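Local coordinates for protein agglutinin alpha chain (Artocarpus integer, PDB 4R6R) that binds D-galactose and the T-antigen disaccharide Gal-beta1,3-GalNAc as a tetrameric beta-prism lectin, and recognises human IgA1, at residues K2-G7 / G118-W123; T23-F28 / Y122-F127. All blocks are in the same frame, centred on the assembly; numbering follows the deposited sequence.

How the contacts relate
Contact 1 and contact 2 meet at the galactose pocket, their centres 8 Å apart, and both include Tyr122 and Trp123. Contact 1 pairs the N-terminal strand with the end of strand 110-120; contact 2 sets the start of the next strand in the chain, 124-132, against strand 25-34 of another sheet. Between them the turn 121-123 carries the sugar-binding amides, while Asp125 adds its carboxylate from contact 2. The two are tied directly: Ser119 O lies 2.8 Å from Asp125 N, a probable hydrogen bond, and Ile120 CG2 packs 3.5 Å from Gly26 O. Both contacts thus share the turn that holds the ligand, with Gly1 N giving it a further hydrogen bond.

Contact 1: residues K2-G7 / G118-W123; sequences KAFDDG and GSIGYW. With 147 (4-nitrophenyl beta-D-galactopyranoside), chain I; EDO (1,2-ethanediol), chain N.
Phe4 lays its ring over Gly118, whose CA sits 4.0 Å from the ring centroid and only 25° off the normal, a CH-pi contact made over the face. Phe4 CG stands between the backbone N and the carbonyl carbon (chi1 72°). Gly118 N lies above the middle of the same ring face, so the glycine backbone itself is what the phenyl group packs on. Farther along, Phe4 CE1 meets Ile120 CG1 at 4.0 Å, and Ile120 CD1 touches the same ring atom.

The backbones run antiparallel. Two hydrogen-bonded pairs, Lys2 with Ile120 and Phe4 with Gly118, flank the non-hydrogen-bonded pair Ala3-Ser119; Phe4 N reaches Gly118 O at 2.8 Å. Ala3 and Ser119 occupy the other face of the sheet from Phe4 and Ile120. Lys2 is extended, and its end leads away from the pairing. Ser119 OG is anti to the backbone N and bonds to Asp125 OD2, making it a second-shell residue of the galactose site.

Past the strand, the chain turns into the pocket. Tyr122 N gives a nearly straight bond (171°) to the ring oxygen O5 of the galactoside at 3.0 Å, and Trp123 N reaches O6 at 2.8 Å. Gly121 CA comes to 3.4 Å of the galactoside O4.

Strand 2-5 is an outer strand of its three-stranded sheet within this chain, beside strand 110-120. On the Phe4-Ile120 face both side chains pack on Phe28 of strand 25-34, and His44 stacks on the Phe4 ring.

Contact 2: residues T23-F28 / Y122-F127; sequences TAIGDF and YWLDYF. With 147 (4-nitrophenyl beta-D-galactopyranoside), chain I.
Ile25 and Leu124 are joined by one backbone hydrogen bond, Leu124 N to Ile25 O at 2.9 Å and 166°. Nearest along the chains are Gly26 and Trp123, their CA atoms 4.8 Å apart. Just before strand 25-34, Thr23 and Ala24 form a classic beta bulge.

The Trp123 indole lies against this bulge. Its CG is anti to the carbonyl carbon (chi1 -54°), and Ala24 CB comes obliquely to within 3.8 Å of it. Ile25 O sits at the indole edge, in its plane, and approaches Trp123 CB to 3.2 Å; the oxygen that accepts the Leu124 bond is therefore pressed against the tryptophan as well. Thr23 crosses the indole at about a right angle. Its OG1 is not bonded to NE1 directly; a water in the ring plane joins them, taking the NE1 proton at 2.9 Å and lying 2.7 Å from OG1. The Ile25 and Leu124 side chains lie side by side, pointing the same way, with CG2 and CD2 3.9 Å apart.

Asp125 turns from the seam to the sugar. Its OD1 accepts a hydrogen bond from the O6 hydroxyl at 2.7 Å, and O4 makes a weak hydrogen bond to the same carboxylate.

The seam joins two of the sheets of the beta-prism, and the third closes over it: Ala24 and Trp123 pack on Val80, Leu124 on Val81, and Ile25 on Leu84, all of strand 78-88. Beyond Asp125, Tyr126 and Phe127 pair antiparallel with a strand of the bound peptide, another chain that extends the sheet.

Contact 1: residues K2-G7 / G118-W123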
ATOM      1  N   LYS A   2       6.943  17.354  24.694  1.00 20.21           N
ATOM      2  CA  LYS A   2       5.676  17.596  24.005  1.00 19.04           C
ATOM      3  C   LYS A   2       5.594  16.701  22.737  1.00 20.37           C
ATOM      4  O   LYS A   2       6.422  16.824  21.817  1.00 17.74           O
ATOM      5  CB  LYS A   2       5.522  19.065  23.627  1.00 22.23           C
ATOM      6  CG  LYS A   2       4.250  19.406  22.868  1.00 24.63           C
ATOM      7  CD  LYS A   2       4.138  20.887  22.546  1.00 30.29           C
ATOM      8  CE  LYS A   2       2.731  21.222  22.069  1.00 35.90           C
ATOM      9  NZ  LYS A   2       2.611  22.554  21.378  1.00 37.56           N
ATOM     10  N   ALA A   3       4.544  15.895  22.683  1.00 19.31           N
ATOM     11  CA  ALA A   3       4.388  14.982  21.547  1.00 19.58           C
ATOM     12  C   ALA A   3       3.956  15.756  20.329  1.00 19.91           C
ATOM     13  O   ALA A   3       3.288  16.771  20.390  1.00 19.76           O
ATOM     14  CB  ALA A   3       3.372  13.861  21.828  1.00 20.42           C
ATOM     15  N   PHE A   4       4.349  15.249  19.167  1.00 17.69           N
ATOM     16  CA  PHE A   4       3.903  15.807  17.901  1.00 17.51           C
ATOM     17  C   PHE A   4       3.716  14.645  16.932  1.00 14.26           C
ATOM     18  O   PHE A   4       4.267  13.556  17.097  1.00 14.38           O
ATOM     19  CB  PHE A   4       4.878  16.795  17.300  1.00 17.33           C
ATOM     20  CG  PHE A   4       6.136  16.167  16.735  1.00 15.74           C
ATOM     21  CD1 PHE A   4       7.290  16.077  17.504  1.00 15.66           C
ATOM     22  CD2 PHE A   4       6.226  15.770  15.359  1.00 15.31           C
ATOM     23  CE1 PHE A   4       8.480  15.543  17.018  1.00 16.42           C
ATOM     24  CE2 PHE A   4       7.432  15.258  14.866  1.00 15.99           C
ATOM     25  CZ  PHE A   4       8.558  15.151  15.652  1.00 15.71           C
ATOM     26  N   ASP A   5       2.831  14.889  15.979  1.00 14.72           N
ATOM     27  CA  ASP A   5       2.557  13.864  14.930  1.00 16.06           C
ATOM     28  C   ASP A   5       2.111  14.594  13.702  1.00 16.16           C
ATOM     29  O   ASP A   5       0.978  15.133  13.661  1.00 16.74           O
ATOM     30  CB  ASP A   5       1.471  12.922  15.442  1.00 15.56           C
ATOM     31  CG  ASP A   5       1.154  11.777  14.477  1.00 18.90           C
ATOM     32  OD1 ASP A   5       1.695  11.748  13.371  1.00 16.15           O
ATOM     33  OD2 ASP A   5       0.375  10.857  14.851  1.00 21.58           O
ATOM     34  N   ASP A   6       3.001  14.715  12.711  1.00 14.29           N
ATOM     35  CA  ASP A   6       2.664  15.478  11.522  1.00 14.36           C
ATOM     36  C   ASP A   6       1.643  14.788  10.641  1.00 14.22           C
ATOM     37  O   ASP A   6       0.859  15.517  10.014  1.00 15.82           O
ATOM     38  CB  ASP A   6       3.873  15.808  10.662  1.00 15.35           C
ATOM     39  CG  ASP A   6       4.794  16.815  11.297  1.00 15.01           C
ATOM     40  OD1 ASP A   6       4.383  17.627  12.218  1.00 16.51           O
ATOM     41  OD2 ASP A   6       5.941  16.876  10.905  1.00 13.45           O
ATOM     42  N   GLY A   7       1.596  13.472  10.716  1.00 13.80           N
ATOM     43  CA  GLY A   7       0.754  12.625   9.843  1.00 14.36           C
ATOM     44  C   GLY A   7       1.539  12.214   8.636  1.00 13.37           C
ATOM     45  O   GLY A   7       2.745  12.384   8.558  1.00 14.33           O
ATOM     46  N   GLY A 118       6.787  12.214  16.959  1.00 15.49           N
ATOM     47  CA  GLY A 118       7.804  12.077  17.987  1.00 15.29           C
ATOM     48  C   GLY A 118       7.461  12.898  19.199  1.00 14.58           C
ATOM     49  O   GLY A 118       6.307  13.208  19.455  1.00 15.64           O
ATOM     50  N   SER A 119       8.504  13.291  19.936  1.00 14.52           N
ATOM     51  CA  SER A 119       8.289  14.134  21.122  1.00 15.17           C
ATOM     52  C   SER A 119       9.571  14.941  21.337  1.00 13.75           C
ATOM     53  O   SER A 119      10.655  14.407  21.132  1.00 14.66           O
ATOM     54  CB  SER A 119       8.092  13.206  22.334  1.00 17.39           C
ATOM     55  OG  SER A 119       7.957  13.979  23.518  1.00 24.35           O
ATOM     56  N   ILE A 120       9.402  16.244  21.682  1.00 13.88           N
ATOM     57  CA  ILE A 120      10.553  17.106  21.960  1.00 14.54           C
ATOM     58  C   ILE A 120      10.276  17.792  23.304  1.00 14.85           C
ATOM     59  O   ILE A 120       9.249  18.445  23.469  1.00 15.58           O
ATOM     60  CB  ILE A 120      10.721  18.149  20.847  1.00 15.85           C
ATOM     61  CG1 ILE A 120      10.909  17.424  19.524  1.00 16.95           C
ATOM     62  CG2 ILE A 120      11.940  19.044  21.078  1.00 17.44           C
ATOM     63  CD1 ILE A 120      11.069  18.338  18.341  1.00 16.51           C
ATOM     64  N   GLY A 121      11.285  17.668  24.151  1.00 15.03           N
ATOM     65  CA  GLY A 121      11.294  18.380  25.458  1.00 16.86           C
ATOM     66  C   GLY A 121      12.428  19.410  25.385  1.00 15.20           C
ATOM     67  O   GLY A 121      12.450  20.303  24.511  1.00 16.15           O
ATOM     68  N   TYR A 122      13.465  19.290  26.245  1.00 14.91           N
ATOM     69  CA  TYR A 122      14.697  20.090  25.987  1.00 16.73           C
ATOM     70  C   TYR A 122      15.288  19.639  24.631  1.00 15.70           C
ATOM     71  O   TYR A 122      15.889  20.441  23.884  1.00 15.42           O
ATOM     72  CB  TYR A 122      15.731  19.856  27.127  1.00 18.10           C
ATOM     73  CG  TYR A 122      15.448  20.652  28.414  1.00 20.11           C
ATOM     74  CD1 TYR A 122      14.193  21.104  28.722  1.00 18.73           C
ATOM     75  CD2 TYR A 122      16.507  21.036  29.233  1.00 23.75           C
ATOM     76  CE1 TYR A 122      13.923  21.837  29.871  1.00 21.38           C
ATOM     77  CE2 TYR A 122      16.264  21.811  30.372  1.00 25.03           C
ATOM     78  CZ  TYR A 122      14.978  22.184  30.668  1.00 25.40           C
ATOM     79  OH  TYR A 122      14.707  22.949  31.793  1.00 27.11           O
ATOM     80  N   TRP A 123      15.232  18.322  24.414  1.00 15.57           N
ATOM     81  CA  TRP A 123      15.786  17.731  23.151  1.00 14.10           C
ATOM     82  C   TRP A 123      14.715  16.830  22.513  1.00 13.96           C
ATOM     83  O   TRP A 123      13.692  16.486  23.117  1.00 14.66           O
ATOM     84  CB  TRP A 123      17.113  16.969  23.349  1.00 14.51           C
ATOM     85  CG  TRP A 123      18.066  17.889  24.035  1.00 14.12           C
ATOM     86  CD1 TRP A 123      18.758  18.962  23.474  1.00 17.05           C
ATOM     87  CD2 TRP A 123      18.329  17.937  25.482  1.00 15.76           C
ATOM     88  NE1 TRP A 123      19.445  19.633  24.482  1.00 16.36           N
ATOM     89  CE2 TRP A 123      19.233  19.040  25.689  1.00 16.87           C
ATOM     90  CE3 TRP A 123      17.875  17.210  26.586  1.00 15.75           C
ATOM     91  CZ2 TRP A 123      19.697  19.404  26.981  1.00 16.76           C
ATOM     92  CZ3 TRP A 123      18.385  17.553  27.872  1.00 18.75           C
ATOM     93  CH2 TRP A 123      19.257  18.625  28.041  1.00 18.22           C
TER
HETATM   94  C1  147 I 201      12.241  17.594  29.827  1.00 34.40           C
HETATM   95  C2  147 I 201      10.930  16.760  29.872  1.00 34.24           C
HETATM   96  O2  147 I 201      10.188  16.920  31.115  1.00 37.62           O
HETATM   97  C3  147 I 201      11.212  15.264  29.649  1.00 32.60           C
HETATM   98  O3  147 I 201       9.945  14.591  29.498  1.00 34.36           O
HETATM   99  C4  147 I 201      12.114  15.098  28.342  1.00 28.15           C
HETATM  100  O4  147 I 201      11.280  15.533  27.290  1.00 25.33           O
HETATM  101  C5  147 I 201      13.393  16.053  28.458  1.00 27.24           C
HETATM  102  C6  147 I 201      14.524  15.762  27.444  1.00 24.21           C
HETATM  103  O6  147 I 201      14.233  16.285  26.130  1.00 19.08           O
HETATM  104  O5  147 I 201      12.993  17.447  28.530  1.00 26.49           O
HETATM  105  O1  147 I 201      11.880  18.954  30.174  1.00 39.24           O
HETATM  106  C1  EDO N 206       1.010  18.969  15.911  1.00 24.70           C
HETATM  107  O1  EDO N 206       1.828  19.697  14.980  1.00 38.27           O
HETATM  108  C2  EDO N 206       1.630  17.645  15.994  1.00 24.82           C
HETATM  109  O2  EDO N 206       0.615  16.775  16.347  1.00 32.02           O

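Contact 2: residues T23-F28 / Y122-F127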
ATOM      1  N   THR A  23      25.263  18.566  22.724  1.00 17.27           N
ATOM      2  CA  THR A  23      24.149  17.844  23.385  1.00 15.65           C
ATOM      3  C   THR A  23      23.415  16.917  22.418  1.00 14.44           C
ATOM      4  O   THR A  23      23.705  15.727  22.397  1.00 15.50           O
ATOM      5  CB  THR A  23      23.183  18.812  24.087  1.00 17.29           C
ATOM      6  OG1 THR A  23      22.744  19.842  23.198  1.00 16.66           O
ATOM      7  CG2 THR A  23      23.918  19.523  25.286  1.00 18.68           C
ATOM      8  N   ALA A  24      22.458  17.467  21.689  1.00 13.95           N
ATOM      9  CA  ALA A  24      21.528  16.618  20.936  1.00 13.22           C
ATOM     10  C   ALA A  24      20.733  17.494  19.934  1.00 14.00           C
ATOM     11  O   ALA A  24      20.970  18.726  19.796  1.00 13.62           O
ATOM     12  CB  ALA A  24      20.586  15.911  21.933  1.00 14.00           C
ATOM     13  N   ILE A  25      19.774  16.832  19.253  1.00 12.73           N
ATOM     14  CA  ILE A  25      18.852  17.537  18.377  1.00 13.22           C
ATOM     15  C   ILE A  25      17.842  18.306  19.197  1.00 12.60           C
ATOM     16  O   ILE A  25      17.335  17.826  20.241  1.00 13.56           O
ATOM     17  CB  ILE A  25      18.117  16.507  17.451  1.00 14.20           C
ATOM     18  CG1 ILE A  25      19.145  15.646  16.709  1.00 13.94           C
ATOM     19  CG2 ILE A  25      17.044  17.177  16.576  1.00 13.15           C
ATOM     20  CD1 ILE A  25      19.928  16.471  15.676  1.00 14.80           C
ATOM     21  N   GLY A  26      17.541  19.502  18.751  1.00 13.17           N
ATOM     22  CA  GLY A  26      16.574  20.399  19.296  1.00 14.47           C
ATOM     23  C   GLY A  26      15.276  20.492  18.497  1.00 15.27           C
ATOM     24  O   GLY A  26      14.421  19.595  18.624  1.00 18.33           O
ATOM     25  N   ASP A  27      15.103  21.575  17.747  1.00 15.91           N
ATOM     26  CA  ASP A  27      13.825  21.827  17.065  1.00 15.00           C
ATOM     27  C   ASP A  27      13.776  20.921  15.796  1.00 14.23           C
ATOM     28  O   ASP A  27      14.842  20.486  15.252  1.00 13.88           O
ATOM     29  CB  ASP A  27      13.828  23.239  16.492  1.00 16.30           C
ATOM     30  CG  ASP A  27      13.971  24.360  17.559  1.00 22.14           C
ATOM     31  OD1 ASP A  27      13.725  24.148  18.719  1.00 20.10           O
ATOM     32  OD2 ASP A  27      14.252  25.491  17.125  1.00 28.07           O
ATOM     33  N   PHE A  28      12.546  20.642  15.379  1.00 11.77           N
ATOM     34  CA  PHE A  28      12.388  19.809  14.153  1.00 13.03           C
ATOM     35  C   PHE A  28      11.145  20.283  13.456  1.00 13.15           C
ATOM     36  O   PHE A  28      10.077  20.387  14.056  1.00 14.29           O
ATOM     37  CB  PHE A  28      12.270  18.339  14.592  1.00 12.86           C
ATOM     38  CG  PHE A  28      12.286  17.385  13.409  1.00 13.24           C
ATOM     39  CD1 PHE A  28      13.519  17.016  12.843  1.00 14.42           C
ATOM     40  CD2 PHE A  28      11.086  16.863  12.932  1.00 14.44           C
ATOM     41  CE1 PHE A  28      13.578  16.139  11.726  1.00 14.69           C
ATOM     42  CE2 PHE A  28      11.153  15.930  11.860  1.00 14.55           C
ATOM     43  CZ  PHE A  28      12.364  15.605  11.279  1.00 15.50           C
ATOM     44  N   TYR A 122      13.465  19.290  26.245  1.00 14.91           N
ATOM     45  CA  TYR A 122      14.697  20.090  25.987  1.00 16.73           C
ATOM     46  C   TYR A 122      15.288  19.639  24.631  1.00 15.70           C
ATOM     47  O   TYR A 122      15.889  20.441  23.884  1.00 15.42           O
ATOM     48  CB  TYR A 122      15.731  19.856  27.127  1.00 18.10           C
ATOM     49  CG  TYR A 122      15.448  20.652  28.414  1.00 20.11           C
ATOM     50  CD1 TYR A 122      14.193  21.104  28.722  1.00 18.73           C
ATOM     51  CD2 TYR A 122      16.507  21.036  29.233  1.00 23.75           C
ATOM     52  CE1 TYR A 122      13.923  21.837  29.871  1.00 21.38           C
ATOM     53  CE2 TYR A 122      16.264  21.811  30.372  1.00 25.03           C
ATOM     54  CZ  TYR A 122      14.978  22.184  30.668  1.00 25.40           C
ATOM     55  OH  TYR A 122      14.707  22.949  31.793  1.00 27.11           O
ATOM     56  N   TRP A 123      15.232  18.322  24.414  1.00 15.57           N
ATOM     57  CA  TRP A 123      15.786  17.731  23.151  1.00 14.10           C
ATOM     58  C   TRP A 123      14.715  16.830  22.513  1.00 13.96           C
ATOM     59  O   TRP A 123      13.692  16.486  23.117  1.00 14.66           O
ATOM     60  CB  TRP A 123      17.113  16.969  23.349  1.00 14.51           C
ATOM     61  CG  TRP A 123      18.066  17.889  24.035  1.00 14.12           C
ATOM     62  CD1 TRP A 123      18.758  18.962  23.474  1.00 17.05           C
ATOM     63  CD2 TRP A 123      18.329  17.937  25.482  1.00 15.76           C
ATOM     64  NE1 TRP A 123      19.445  19.633  24.482  1.00 16.36           N
ATOM     65  CE2 TRP A 123      19.233  19.040  25.689  1.00 16.87           C
ATOM     66  CE3 TRP A 123      17.875  17.210  26.586  1.00 15.75           C
ATOM     67  CZ2 TRP A 123      19.697  19.404  26.981  1.00 16.76           C
ATOM     68  CZ3 TRP A 123      18.385  17.553  27.872  1.00 18.75           C
ATOM     69  CH2 TRP A 123      19.257  18.625  28.041  1.00 18.22           C
ATOM     70  N   LEU A 124      14.996  16.414  21.260  1.00 14.30           N
ATOM     71  CA  LEU A 124      14.188  15.406  20.578  1.00 14.92           C
ATOM     72  C   LEU A 124      14.319  14.106  21.397  1.00 13.58           C
ATOM     73  O   LEU A 124      15.366  13.499  21.472  1.00 14.35           O
ATOM     74  CB  LEU A 124      14.723  15.222  19.153  1.00 14.03           C
ATOM     75  CG  LEU A 124      13.960  14.154  18.285  1.00 11.83           C
ATOM     76  CD1 LEU A 124      12.486  14.469  18.148  1.00 13.32           C
ATOM     77  CD2 LEU A 124      14.681  14.070  16.915  1.00 13.15           C
ATOM     78  N   ASP A 125      13.200  13.688  21.963  1.00 14.60           N
ATOM     79  CA  ASP A 125      13.197  12.505  22.817  1.00 15.41           C
ATOM     80  C   ASP A 125      13.158  11.229  22.019  1.00 14.29           C
ATOM     81  O   ASP A 125      13.866  10.297  22.328  1.00 15.71           O
ATOM     82  CB  ASP A 125      11.965  12.517  23.750  1.00 17.03           C
ATOM     83  CG  ASP A 125      11.879  13.793  24.623  1.00 19.35           C
ATOM     84  OD1 ASP A 125      12.905  14.048  25.293  1.00 19.52           O
ATOM     85  OD2 ASP A 125      10.847  14.518  24.571  1.00 23.36           O
ATOM     86  N   TYR A 126      12.309  11.217  20.971  1.00 14.36           N
ATOM     87  CA  TYR A 126      12.154   9.996  20.191  1.00 14.14           C
ATOM     88  C   TYR A 126      11.434  10.474  18.953  1.00 12.36           C
ATOM     89  O   TYR A 126      10.796  11.542  18.934  1.00 13.25           O
ATOM     90  CB  TYR A 126      11.390   8.841  20.959  1.00 15.79           C
ATOM     91  CG  TYR A 126      10.025   9.189  21.395  1.00 16.30           C
ATOM     92  CD1 TYR A 126       8.947   9.228  20.501  1.00 17.87           C
ATOM     93  CD2 TYR A 126       9.767   9.476  22.768  1.00 20.23           C
ATOM     94  CE1 TYR A 126       7.675   9.601  20.927  1.00 19.70           C
ATOM     95  CE2 TYR A 126       8.500   9.839  23.202  1.00 21.28           C
ATOM     96  CZ  TYR A 126       7.459   9.893  22.299  1.00 20.61           C
ATOM     97  OH  TYR A 126       6.205  10.247  22.761  1.00 27.21           O
ATOM     98  N   PHE A 127      11.480   9.601  17.933  1.00 14.57           N
ATOM     99  CA  PHE A 127      10.667   9.845  16.734  1.00 13.59           C
ATOM    100  C   PHE A 127      10.406   8.547  16.006  1.00 12.99           C
ATOM    101  O   PHE A 127      11.078   7.524  16.256  1.00 12.94           O
ATOM    102  CB  PHE A 127      11.354  10.845  15.766  1.00 14.24           C
ATOM    103  CG  PHE A 127      12.506  10.256  14.987  1.00 13.23           C
ATOM    104  CD1 PHE A 127      13.738  10.029  15.575  1.00 14.66           C
ATOM    105  CD2 PHE A 127      12.381   9.883  13.646  1.00 14.14           C
ATOM    106  CE1 PHE A 127      14.788   9.417  14.873  1.00 15.01           C
ATOM    107  CE2 PHE A 127      13.442   9.366  12.937  1.00 16.85           C
ATOM    108  CZ  PHE A 127      14.656   9.063  13.532  1.00 16.80           C
TER
HETATM  109  C1  147 I 201      12.241  17.594  29.827  1.00 34.40           C
HETATM  110  C2  147 I 201      10.930  16.760  29.872  1.00 34.24           C
HETATM  111  O2  147 I 201      10.188  16.920  31.115  1.00 37.62           O
HETATM  112  C3  147 I 201      11.212  15.264  29.649  1.00 32.60           C
HETATM  113  O3  147 I 201       9.945  14.591  29.498  1.00 34.36           O
HETATM  114  C4  147 I 201      12.114  15.098  28.342  1.00 28.15           C
HETATM  115  O4  147 I 201      11.280  15.533  27.290  1.00 25.33           O
HETATM  116  C5  147 I 201      13.393  16.053  28.458  1.00 27.24           C
HETATM  117  C6  147 I 201      14.524  15.762  27.444  1.00 24.21           C
HETATM  118  O6  147 I 201      14.233  16.285  26.130  1.00 19.08           O
HETATM  119  O5  147 I 201      12.993  17.447  28.530  1.00 26.49           O
HETATM  120  O1  147 I 201      11.880  18.954  30.174  1.00 39.24           O
HETATM  121  O   HOH W   1      21.389  21.834  24.395  1.00 18.81           O